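Local coordinates for protein DNA polymerase (Bacillus phage phi29, PDB 2PY5) that replicates the viral genome by protein-primed, strand-displacing DNA synthesis of high processivity and fidelity, and proofreads it with a 3'-5' exonuclease, at residues 290-295 against 317-322; 236-241 against 494-499; 286-291 against 326-331. The protein carries 2 engineered substitutions. All coordinates share one frame; numbering follows the deposited sequence.

Contact 1 (290-295 against 317-322); sequences CEFELK and KSSGGE. With EDO (1,2-ethanediol), chain J.
Phe-292 and Ser-319 join the end of strand 283-294 to the loop leading to strand 324-329, at the surface of the polymerization region; the backbones meet at a single beta bridge, Glu-293 with Ser-318, followed by a type I' turn, Ser-319 to Glu-322. From CB, Phe-292 starts with CG between the backbone N and the carbonyl carbon (chi1 59°), and CG already lies near Ser-319 CB. CD2 and CE2 run on under that same methylene, which sits over the ring face in a CH-pi contact 3.8 Å from the centroid. Along the other flank of the ring CD1 nears Ser-319 N, CE1 comes within 3.4 Å of Ser-318 C, and the tip atom CZ meets Ser-319 N and CA. Tyr-340 and Leu-342 of strand 340-356 and the loop residues Ile-302 and Leu-316 also pack on the ring, Tyr-340 at a steep angle.

The Phe-292 backbone is gripped by the same serine: its N donates to Ser-319 OG at 2.9 Å, and its O accepts from Ser-319 N. Leu-294 N donates to Lys-317 O at 2.7 Å. Ser-318 OG closes an ST turn by accepting from Gly-320 N, and gives its proton to Glu-293 OE2, 2.7 Å away and met from above the carboxylate plane. While Glu-291 OE1 turns to Asn-344, one water joins Glu-291 OE2, Ser-319 OG and Gly-321 N, each at 2.6 Å.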
loop_
_atom_site.group_PDB
_atom_site.type_symbol
_atom_site.label_atom_id
_atom_site.label_comp_id
_atom_site.label_asym_id
_atom_site.label_seq_id
_atom_site.Cartn_x
_atom_site.Cartn_y
_atom_site.Cartn_z
ATOM N N CYS F 290 -18.129 -26.170 -2.208
ATOM C CA CYS F 290 -17.620 -27.316 -2.949
ATOM C C CYS F 290 -16.385 -27.894 -2.294
ATOM O O CYS F 290 -15.836 -27.327 -1.352
ATOM C CB CYS F 290 -17.294 -26.930 -4.397
ATOM S SG CYS F 290 -15.917 -25.788 -4.555
ATOM N N GLU F 291 -15.989 -29.060 -2.789
ATOM C CA GLU F 291 -14.667 -29.601 -2.569
ATOM C C GLU F 291 -13.962 -29.580 -3.911
ATOM O O GLU F 291 -14.596 -29.441 -4.969
ATOM C CB GLU F 291 -14.764 -31.008 -1.985
ATOM C CG GLU F 291 -15.329 -30.999 -0.570
ATOM C CD GLU F 291 -15.561 -32.385 -0.026
ATOM O OE1 GLU F 291 -16.730 -32.827 0.014
ATOM O OE2 GLU F 291 -14.581 -33.028 0.358
ATOM N N PHE F 292 -12.646 -29.579 -3.870
ATOM C CA PHE F 292 -11.882 -29.428 -5.097
ATOM C C PHE F 292 -10.551 -30.158 -5.077
ATOM O O PHE F 292 -9.997 -30.451 -4.017
ATOM C CB PHE F 292 -11.663 -27.946 -5.431
ATOM C CG PHE F 292 -10.940 -27.172 -4.361
ATOM C CD1 PHE F 292 -9.549 -27.225 -4.264
ATOM C CD2 PHE F 292 -11.649 -26.374 -3.464
ATOM C CE1 PHE F 292 -8.877 -26.497 -3.292
ATOM C CE2 PHE F 292 -10.972 -25.641 -2.475
ATOM C CZ PHE F 292 -9.593 -25.702 -2.400
ATOM N N GLU F 293 -10.071 -30.485 -6.271
ATOM C CA GLU F 293 -8.748 -31.081 -6.442
ATOM C C GLU F 293 -8.127 -30.497 -7.705
ATOM O O GLU F 293 -8.740 -30.525 -8.774
ATOM C CB GLU F 293 -8.826 -32.608 -6.543
ATOM C CG GLU F 293 -7.707 -33.325 -5.782
ATOM C CD GLU F 293 -7.998 -33.498 -4.291
ATOM O OE1 GLU F 293 -9.181 -33.517 -3.862
ATOM O OE2 GLU F 293 -7.025 -33.635 -3.536
ATOM N N LEU F 294 -6.923 -29.946 -7.572
ATOM C CA LEU F 294 -6.239 -29.310 -8.702
ATOM C C LEU F 294 -6.001 -30.310 -9.820
ATOM O O LEU F 294 -5.578 -31.441 -9.553
ATOM C CB LEU F 294 -4.906 -28.751 -8.228
ATOM C CG LEU F 294 -4.056 -27.983 -9.232
ATOM C CD1 LEU F 294 -4.769 -26.687 -9.635
ATOM C CD2 LEU F 294 -2.693 -27.712 -8.630
ATOM N N LYS F 295 -6.269 -29.908 -11.060
ATOM C CA LYS F 295 -5.984 -30.746 -12.231
ATOM C C LYS F 295 -4.488 -30.811 -12.491
ATOM O O LYS F 295 -3.775 -29.819 -12.313
ATOM C CB LYS F 295 -6.709 -30.207 -13.459
ATOM C CG LYS F 295 -8.186 -30.382 -13.421
ATOM C CD LYS F 295 -8.818 -29.771 -14.637
ATOM C CE LYS F 295 -10.309 -29.763 -14.521
ATOM N NZ LYS F 295 -10.970 -29.032 -15.637
ATOM N N LYS F 317 -3.916 -27.163 -3.478
ATOM C CA LYS F 317 -4.073 -28.284 -4.390
ATOM C C LYS F 317 -5.389 -29.005 -4.117
ATOM O O LYS F 317 -5.993 -29.557 -5.024
ATOM C CB LYS F 317 -2.909 -29.260 -4.213
ATOM C CG LYS F 317 -2.778 -30.316 -5.295
ATOM C CD LYS F 317 -1.567 -31.227 -5.005
ATOM C CE LYS F 317 -0.911 -31.754 -6.279
ATOM N NZ LYS F 317 0.422 -32.396 -6.029
ATOM N N SER F 318 -5.817 -28.996 -2.852
ATOM C CA SER F 318 -6.985 -29.750 -2.414
ATOM C C SER F 318 -7.727 -29.034 -1.297
ATOM O O SER F 318 -7.115 -28.354 -0.472
ATOM C CB SER F 318 -6.529 -31.106 -1.889
ATOM O OG SER F 318 -7.640 -31.895 -1.513
ATOM N N SER F 319 -9.043 -29.238 -1.240
ATOM C CA SER F 319 -9.846 -28.779 -0.123
ATOM C C SER F 319 -9.645 -29.659 1.119
ATOM O O SER F 319 -9.987 -29.264 2.227
ATOM C CB SER F 319 -11.325 -28.721 -0.538
ATOM O OG SER F 319 -11.733 -29.937 -1.139
ATOM N N GLY F 320 -9.082 -30.844 0.944
ATOM C CA GLY F 320 -8.732 -31.685 2.085
ATOM C C GLY F 320 -9.905 -31.988 3.003
ATOM O O GLY F 320 -9.767 -31.998 4.232
ATOM N N GLY F 321 -11.067 -32.231 2.408
ATOM C CA GLY F 321 -12.241 -32.664 3.158
ATOM C C GLY F 321 -12.963 -31.569 3.914
ATOM O O GLY F 321 -14.063 -31.802 4.422
ATOM N N GLU F 322 -12.346 -30.386 4.011
ATOM C CA GLU F 322 -13.009 -29.200 4.525
ATOM C C GLU F 322 -13.756 -28.614 3.349
ATOM O O GLU F 322 -13.173 -28.409 2.292
ATOM C CB GLU F 322 -11.977 -28.193 5.039
ATOM C CG GLU F 322 -12.524 -27.142 5.993
ATOM C CD GLU F 322 -11.485 -26.708 7.027
ATOM O OE1 GLU F 322 -11.643 -27.062 8.217
ATOM O OE2 GLU F 322 -10.505 -26.034 6.644
HETATM C C1 EDO J . -0.205 -29.843 -10.061
HETATM O O1 EDO J . -0.723 -29.390 -11.322
HETATM C C2 EDO J . -0.747 -31.230 -9.734
HETATM O O2 EDO J . -2.070 -31.165 -9.176
HETATM O O HOH W 1 -12.087 -32.305 -0.012
#

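Contact 2 (236-241 against 494-499); sequences RFKEKE and YLRQKT. With EDO (1,2-ethanediol), chain K.
Glu-239 and Arg-496 make the ionic contact. Arg-496 NH1 donates to Glu-239 OE2 at 3.0 Å in a nearly straight salt bridge (170° at the hydrogen); the oxygen lies in the guanidinium plane, the nitrogen above the carboxylate plane. A water spans Glu-239 OE2 and Arg-496 NH2, and Arg-496 NE pairs with Lys-575 OXT. NH1 also donates to Leu-495 O, a second bond that would help set the rotation of the guanidinium. Lys-238 NZ lies over one face of that group, 4.0 Å from Arg-496 NH1, with the CE methylene closest, 3.1 Å from NH1; Glu-239 and, weakly, a long ion pair of NZ with Glu-314 would partly offset these like charges.

In the backbone, Glu-239 N donates to Tyr-494 O at 2.7 Å. This fastens a type II turn, Phe-237 to Lys-240, to a strand end where Leu-495 and Arg-496 both face Thr-499 in a classic beta bulge, leading to Lys-498, probably involved in binding template-primer structures. A second water accepts from Tyr-494 N and donates to Phe-237 O and Lys-240 O.

The apolar contact is made by Leu-495 CD2, 4.0 Å from Glu-239 CG, the side chains crossing at about a right angle.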
loop_
_atom_site.group_PDB
_atom_site.type_symbol
_atom_site.label_atom_id
_atom_site.label_comp_id
_atom_site.label_asym_id
_atom_site.label_seq_id
_atom_site.Cartn_x
_atom_site.Cartn_y
_atom_site.Cartn_z
ATOM N N ARG F 236 7.953 -26.938 -7.657
ATOM C CA ARG F 236 9.054 -27.494 -8.437
ATOM C C ARG F 236 10.377 -26.770 -8.205
ATOM O O ARG F 236 11.443 -27.388 -8.271
ATOM C CB ARG F 236 8.712 -27.452 -9.934
ATOM C CG ARG F 236 9.770 -28.043 -10.816
ATOM C CD ARG F 236 9.199 -28.614 -12.082
ATOM N NE ARG F 236 9.036 -27.613 -13.130
ATOM C CZ ARG F 236 9.980 -27.253 -14.001
ATOM N NH1 ARG F 236 11.205 -27.758 -13.942
ATOM N NH2 ARG F 236 9.703 -26.342 -14.928
ATOM N N PHE F 237 10.290 -25.461 -7.935
ATOM C CA PHE F 237 11.461 -24.586 -7.784
ATOM C C PHE F 237 11.742 -24.109 -6.358
ATOM O O PHE F 237 12.722 -23.389 -6.120
ATOM C CB PHE F 237 11.293 -23.372 -8.712
ATOM C CG PHE F 237 11.316 -23.742 -10.146
ATOM C CD1 PHE F 237 10.147 -23.814 -10.883
ATOM C CD2 PHE F 237 12.508 -24.067 -10.764
ATOM C CE1 PHE F 237 10.169 -24.161 -12.211
ATOM C CE2 PHE F 237 12.529 -24.432 -12.095
ATOM C CZ PHE F 237 11.352 -24.475 -12.816
ATOM N N LYS F 238 10.920 -24.530 -5.406
ATOM C CA LYS F 238 11.072 -24.114 -4.012
ATOM C C LYS F 238 12.432 -24.515 -3.438
ATOM O O LYS F 238 12.757 -25.705 -3.358
ATOM C CB LYS F 238 9.961 -24.731 -3.161
ATOM C CG LYS F 238 9.898 -24.183 -1.747
ATOM C CD LYS F 238 8.597 -24.575 -1.073
ATOM C CE LYS F 238 8.366 -23.809 0.213
ATOM N NZ LYS F 238 7.001 -24.034 0.795
ATOM N N GLU F 239 13.221 -23.506 -3.064
ATOM C CA GLU F 239 14.521 -23.682 -2.414
ATOM C C GLU F 239 15.594 -24.289 -3.333
ATOM O O GLU F 239 16.646 -24.713 -2.859
ATOM C CB GLU F 239 14.395 -24.486 -1.095
ATOM C CG GLU F 239 13.545 -23.809 -0.036
ATOM C CD GLU F 239 13.384 -24.629 1.232
ATOM O OE1 GLU F 239 14.391 -24.898 1.910
ATOM O OE2 GLU F 239 12.237 -24.979 1.564
ATOM N N LYS F 240 15.340 -24.288 -4.644
ATOM C CA LYS F 240 16.261 -24.854 -5.628
ATOM C C LYS F 240 17.138 -23.765 -6.239
ATOM O O LYS F 240 16.691 -22.637 -6.442
ATOM C CB LYS F 240 15.494 -25.553 -6.759
ATOM C CG LYS F 240 14.521 -26.636 -6.315
ATOM C CD LYS F 240 15.226 -27.765 -5.599
ATOM C CE LYS F 240 14.254 -28.878 -5.225
ATOM N NZ LYS F 240 14.922 -29.957 -4.432
ATOM N N GLU F 241 18.383 -24.118 -6.542
ATOM C CA GLU F 241 19.263 -23.256 -7.320
ATOM C C GLU F 241 18.751 -23.269 -8.769
ATOM O O GLU F 241 18.560 -24.339 -9.354
ATOM C CB GLU F 241 20.706 -23.763 -7.244
ATOM N N TYR F 494 14.646 -19.097 -5.203
ATOM C CA TYR F 494 13.341 -18.726 -4.668
ATOM C C TYR F 494 13.043 -19.632 -3.479
ATOM O O TYR F 494 13.028 -20.857 -3.599
ATOM C CB TYR F 494 12.241 -18.910 -5.724
ATOM C CG TYR F 494 12.371 -18.014 -6.935
ATOM C CD1 TYR F 494 13.313 -18.292 -7.934
ATOM C CD2 TYR F 494 11.563 -16.899 -7.084
ATOM C CE1 TYR F 494 13.429 -17.460 -9.067
ATOM C CE2 TYR F 494 11.663 -16.078 -8.205
ATOM C CZ TYR F 494 12.609 -16.359 -9.177
ATOM O OH TYR F 494 12.729 -15.554 -10.280
ATOM N N LEU F 495 12.844 -19.030 -2.315
ATOM C CA LEU F 495 12.613 -19.807 -1.096
ATOM C C LEU F 495 11.135 -19.906 -0.766
ATOM O O LEU F 495 10.651 -20.971 -0.378
ATOM C CB LEU F 495 13.351 -19.164 0.070
ATOM C CG LEU F 495 14.857 -19.000 -0.066
ATOM C CD1 LEU F 495 15.417 -18.301 1.162
ATOM C CD2 LEU F 495 15.576 -20.335 -0.318
ATOM N N ARG F 496 10.442 -18.776 -0.879
ATOM C CA ARG F 496 9.014 -18.644 -0.557
ATOM C C ARG F 496 8.412 -17.562 -1.430
ATOM O O ARG F 496 9.139 -16.830 -2.119
ATOM C CB ARG F 496 8.842 -18.216 0.908
ATOM C CG ARG F 496 9.492 -19.110 1.941
ATOM C CD ARG F 496 8.671 -20.363 2.134
ATOM N NE ARG F 496 9.155 -21.178 3.242
ATOM C CZ ARG F 496 10.015 -22.185 3.132
ATOM N NH1 ARG F 496 10.521 -22.526 1.956
ATOM N NH2 ARG F 496 10.377 -22.867 4.213
ATOM N N GLN F 497 7.087 -17.425 -1.371
ATOM C CA GLN F 497 6.417 -16.255 -1.935
ATOM C C GLN F 497 7.127 -15.002 -1.432
ATOM O O GLN F 497 7.476 -14.909 -0.244
ATOM C CB GLN F 497 4.931 -16.202 -1.532
ATOM C CG GLN F 497 4.073 -17.264 -2.189
ATOM C CD GLN F 497 2.765 -17.556 -1.448
ATOM O OE1 GLN F 497 1.717 -17.767 -2.073
ATOM N NE2 GLN F 497 2.827 -17.602 -0.114
ATOM N N LYS F 498 7.372 -14.062 -2.343
ATOM C CA LYS F 498 8.002 -12.782 -2.026
ATOM C C LYS F 498 9.392 -12.890 -1.414
ATOM O O LYS F 498 9.848 -11.941 -0.795
ATOM C CB LYS F 498 7.085 -11.935 -1.126
ATOM C CG LYS F 498 5.761 -11.600 -1.803
ATOM C CD LYS F 498 4.934 -10.647 -0.993
ATOM C CE LYS F 498 3.623 -10.341 -1.693
ATOM N NZ LYS F 498 3.800 -9.607 -2.982
ATOM N N THR F 499 10.070 -14.023 -1.612
ATOM C CA THR F 499 11.363 -14.277 -0.984
ATOM C C THR F 499 12.298 -14.971 -1.982
ATOM O O THR F 499 12.277 -16.192 -2.115
ATOM C CB THR F 499 11.219 -15.142 0.281
ATOM O OG1 THR F 499 10.218 -14.564 1.139
ATOM C CG2 THR F 499 12.527 -15.242 1.043
HETATM C C1 EDO K . 5.430 -27.357 -13.891
HETATM O O1 EDO K . 6.244 -27.418 -12.723
HETATM C C2 EDO K . 6.208 -27.775 -15.138
HETATM O O2 EDO K . 6.260 -29.204 -15.271
HETATM O O HOH W 2 14.471 -21.472 -6.841
HETATM O O HOH W 3 11.626 -25.679 4.330
#

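Contact 3 (286-291 against 326-331); sequences QHIRCE and LWLSNV
Segments 286-291 and 326-329, on consecutive strands that a long loop joins and that are neighbours in an antiparallel sheet, pair with their short axes 4.7 Å apart at closest and 135° between directions, with His-287 and Trp-327 as the non-hydrogen-bonded pair between two hydrogen-bonded ones, Gln-286 with Leu-328 and Ile-288 with Leu-326. Each hydrogen-bonded pair makes two bonds, and in the second Ile-288 N donates to Leu-326 O at 2.8 Å while Leu-326 N returns a bond to Ile-288 O.

On the face of His-287 and Trp-327, where the CA atoms come closest, the two side chains stack. The imidazole lies almost flat over the pyrrole part of the indole, an offset stack with centroids 4.0 Å apart and planes at 13°. Trp-327 NE1 sits over the centre of the imidazole, ND1 approaches Trp-327 CZ2 at 3.3 Å, and His-287 CB stands squarely over the six-membered ring, 3.5 Å from its centroid, in a CH-pi contact. His-287 CG is anti to the backbone N (chi1 -175°), which carries it over the indole. Leu-326 O lies at the edge of the imidazole, in its plane, and NE2 is hydrogen-bonded to Asp-325 OD1, which would help fix the ring's rotation.

On the opposite face Gln-286 turns its amide away to Gly-273 and Tyr-275, and the contact is made by apolar groups: Ile-288 and Leu-326 lie side by side, pointing the same way, with Ile-288 CG2 4.0 Å from Leu-326 CB; the same methyl meets Leu-328 CD1 at 4.1 Å.

Helix 330-339 follows directly, with Ser-329 as its N-cap, and its Leu-333 and Met-336 pack against Leu-328. Strand 340-356 continues the sheet through backbone bonds to His-287 and Arg-289, and Phe-432 and Ala-435 of helix 427-447 touch Ser-329.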
loop_
_atom_site.group_PDB
_atom_site.type_symbol
_atom_site.label_atom_id
_atom_site.label_comp_id
_atom_site.label_asym_id
_atom_site.label_seq_id
_atom_site.Cartn_x
_atom_site.Cartn_y
_atom_site.Cartn_z
ATOM N N GLN F 286 -20.911 -15.397 -7.485
ATOM C CA GLN F 286 -21.606 -16.658 -7.153
ATOM C C GLN F 286 -21.116 -17.127 -5.790
ATOM O O GLN F 286 -19.912 -17.263 -5.592
ATOM C CB GLN F 286 -21.301 -17.712 -8.212
ATOM C CG GLN F 286 -21.945 -19.082 -7.991
ATOM C CD GLN F 286 -23.453 -19.067 -8.221
ATOM O OE1 GLN F 286 -23.926 -18.849 -9.359
ATOM N NE2 GLN F 286 -24.217 -19.334 -7.161
ATOM N N HIS F 287 -22.044 -17.365 -4.871
ATOM C CA HIS F 287 -21.763 -18.085 -3.629
ATOM C C HIS F 287 -21.874 -19.569 -3.948
ATOM O O HIS F 287 -22.940 -20.044 -4.382
ATOM C CB HIS F 287 -22.753 -17.688 -2.534
ATOM C CG HIS F 287 -22.473 -18.298 -1.182
ATOM N ND1 HIS F 287 -23.394 -18.262 -0.156
ATOM C CD2 HIS F 287 -21.391 -18.956 -0.691
ATOM C CE1 HIS F 287 -22.892 -18.868 0.909
ATOM N NE2 HIS F 287 -21.677 -19.286 0.615
ATOM N N ILE F 288 -20.785 -20.299 -3.710
ATOM C CA ILE F 288 -20.668 -21.717 -4.057
ATOM C C ILE F 288 -20.014 -22.420 -2.882
ATOM O O ILE F 288 -19.111 -21.861 -2.269
ATOM C CB ILE F 288 -19.829 -21.918 -5.368
ATOM C CG1 ILE F 288 -19.635 -23.397 -5.708
ATOM C CG2 ILE F 288 -18.473 -21.192 -5.292
ATOM C CD1 ILE F 288 -19.106 -23.626 -7.120
ATOM N N ARG F 289 -20.474 -23.638 -2.582
ATOM C CA ARG F 289 -19.801 -24.517 -1.643
ATOM C C ARG F 289 -19.349 -25.711 -2.449
ATOM O O ARG F 289 -20.100 -26.210 -3.277
ATOM C CB ARG F 289 -20.736 -24.956 -0.524
ATOM C CG ARG F 289 -21.018 -23.867 0.505
ATOM C CD ARG F 289 -22.073 -24.267 1.492
ATOM N NE ARG F 289 -21.595 -25.304 2.410
ATOM C CZ ARG F 289 -20.867 -25.073 3.506
ATOM N NH1 ARG F 289 -20.517 -23.843 3.856
ATOM N NH2 ARG F 289 -20.503 -26.079 4.266
ATOM N N CYS F 290 -18.129 -26.170 -2.208
ATOM C CA CYS F 290 -17.620 -27.316 -2.949
ATOM C C CYS F 290 -16.385 -27.894 -2.294
ATOM O O CYS F 290 -15.836 -27.327 -1.352
ATOM C CB CYS F 290 -17.294 -26.930 -4.397
ATOM S SG CYS F 290 -15.917 -25.788 -4.555
ATOM N N GLU F 291 -15.989 -29.060 -2.789
ATOM C CA GLU F 291 -14.667 -29.601 -2.569
ATOM C C GLU F 291 -13.962 -29.580 -3.911
ATOM O O GLU F 291 -14.596 -29.441 -4.969
ATOM C CB GLU F 291 -14.764 -31.008 -1.985
ATOM C CG GLU F 291 -15.329 -30.999 -0.570
ATOM C CD GLU F 291 -15.561 -32.385 -0.026
ATOM O OE1 GLU F 291 -16.730 -32.827 0.014
ATOM O OE2 GLU F 291 -14.581 -33.028 0.358
ATOM N N LEU F 326 -17.227 -20.255 -0.768
ATOM C CA LEU F 326 -16.617 -19.182 -1.536
ATOM C C LEU F 326 -17.645 -18.277 -2.180
ATOM O O LEU F 326 -18.662 -18.736 -2.660
ATOM C CB LEU F 326 -15.761 -19.784 -2.648
ATOM C CG LEU F 326 -14.670 -20.776 -2.226
ATOM C CD1 LEU F 326 -14.219 -21.593 -3.431
ATOM C CD2 LEU F 326 -13.518 -20.045 -1.588
ATOM N N TRP F 327 -17.336 -16.980 -2.216
ATOM C CA TRP F 327 -18.035 -16.025 -3.066
ATOM C C TRP F 327 -17.041 -15.599 -4.140
ATOM O O TRP F 327 -16.001 -15.018 -3.805
ATOM C CB TRP F 327 -18.466 -14.818 -2.254
ATOM C CG TRP F 327 -19.526 -15.109 -1.268
ATOM C CD1 TRP F 327 -19.382 -15.775 -0.090
ATOM C CD2 TRP F 327 -20.907 -14.745 -1.360
ATOM N NE1 TRP F 327 -20.596 -15.846 0.571
ATOM C CE2 TRP F 327 -21.541 -15.209 -0.190
ATOM C CE3 TRP F 327 -21.670 -14.040 -2.306
ATOM C CZ2 TRP F 327 -22.901 -15.017 0.053
ATOM C CZ3 TRP F 327 -23.029 -13.868 -2.069
ATOM C CH2 TRP F 327 -23.626 -14.348 -0.902
ATOM N N LEU F 328 -17.359 -15.882 -5.402
ATOM C CA LEU F 328 -16.429 -15.688 -6.522
ATOM C C LEU F 328 -17.036 -14.851 -7.619
ATOM O O LEU F 328 -18.154 -15.113 -8.058
ATOM C CB LEU F 328 -16.025 -17.043 -7.132
ATOM C CG LEU F 328 -15.351 -18.045 -6.180
ATOM C CD1 LEU F 328 -15.152 -19.360 -6.878
ATOM C CD2 LEU F 328 -14.031 -17.496 -5.712
ATOM N N SER F 329 -16.274 -13.871 -8.093
ATOM C CA SER F 329 -16.611 -13.225 -9.362
ATOM C C SER F 329 -16.670 -14.283 -10.464
ATOM O O SER F 329 -16.030 -15.338 -10.380
ATOM C CB SER F 329 -15.558 -12.171 -9.709
ATOM O OG SER F 329 -14.329 -12.767 -10.147
ATOM N N ASN F 330 -17.382 -14.012 -11.552
ATOM C CA ASN F 330 -17.423 -14.981 -12.642
ATOM C C ASN F 330 -16.030 -15.247 -13.249
ATOM O O ASN F 330 -15.763 -16.341 -13.747
ATOM C CB ASN F 330 -18.434 -14.589 -13.749
ATOM C CG ASN F 330 -18.169 -13.219 -14.352
ATOM O OD1 ASN F 330 -18.550 -12.202 -13.774
ATOM N ND2 ASN F 330 -17.543 -13.194 -15.538
ATOM N N VAL F 331 -15.163 -14.237 -13.195
ATOM C CA VAL F 331 -13.808 -14.357 -13.697
ATOM C C VAL F 331 -13.066 -15.417 -12.841
ATOM O O VAL F 331 -12.435 -16.331 -13.372
ATOM C CB VAL F 331 -13.078 -13.019 -13.611
ATOM C CG1 VAL F 331 -11.628 -13.191 -14.012
ATOM C CG2 VAL F 331 -13.754 -11.969 -14.539
#

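How the contacts relate
From the N terminus, 236-241 comes first, and its partner 494-499 follows only after some 250 residues, so contact 2 closes a long loop that encloses both other contacts. Within it the chain reaches strand 283-294, on which contacts 3 and 1 overlap at Cys-290 and Glu-291. It leaves through a loop, partly not modelled, with no helix or strand in its modelled part, returns at 317-322 to close contact 1, and goes on to 326-331, closing contact 3 around it. Contacts 1 and 3 tie strand 283-294 to the incoming loop and to its sheet neighbour 324-329, whereas contact 2 ties the loop ahead of strand 241-250 to strand 491-496 of a separate antiparallel sheet.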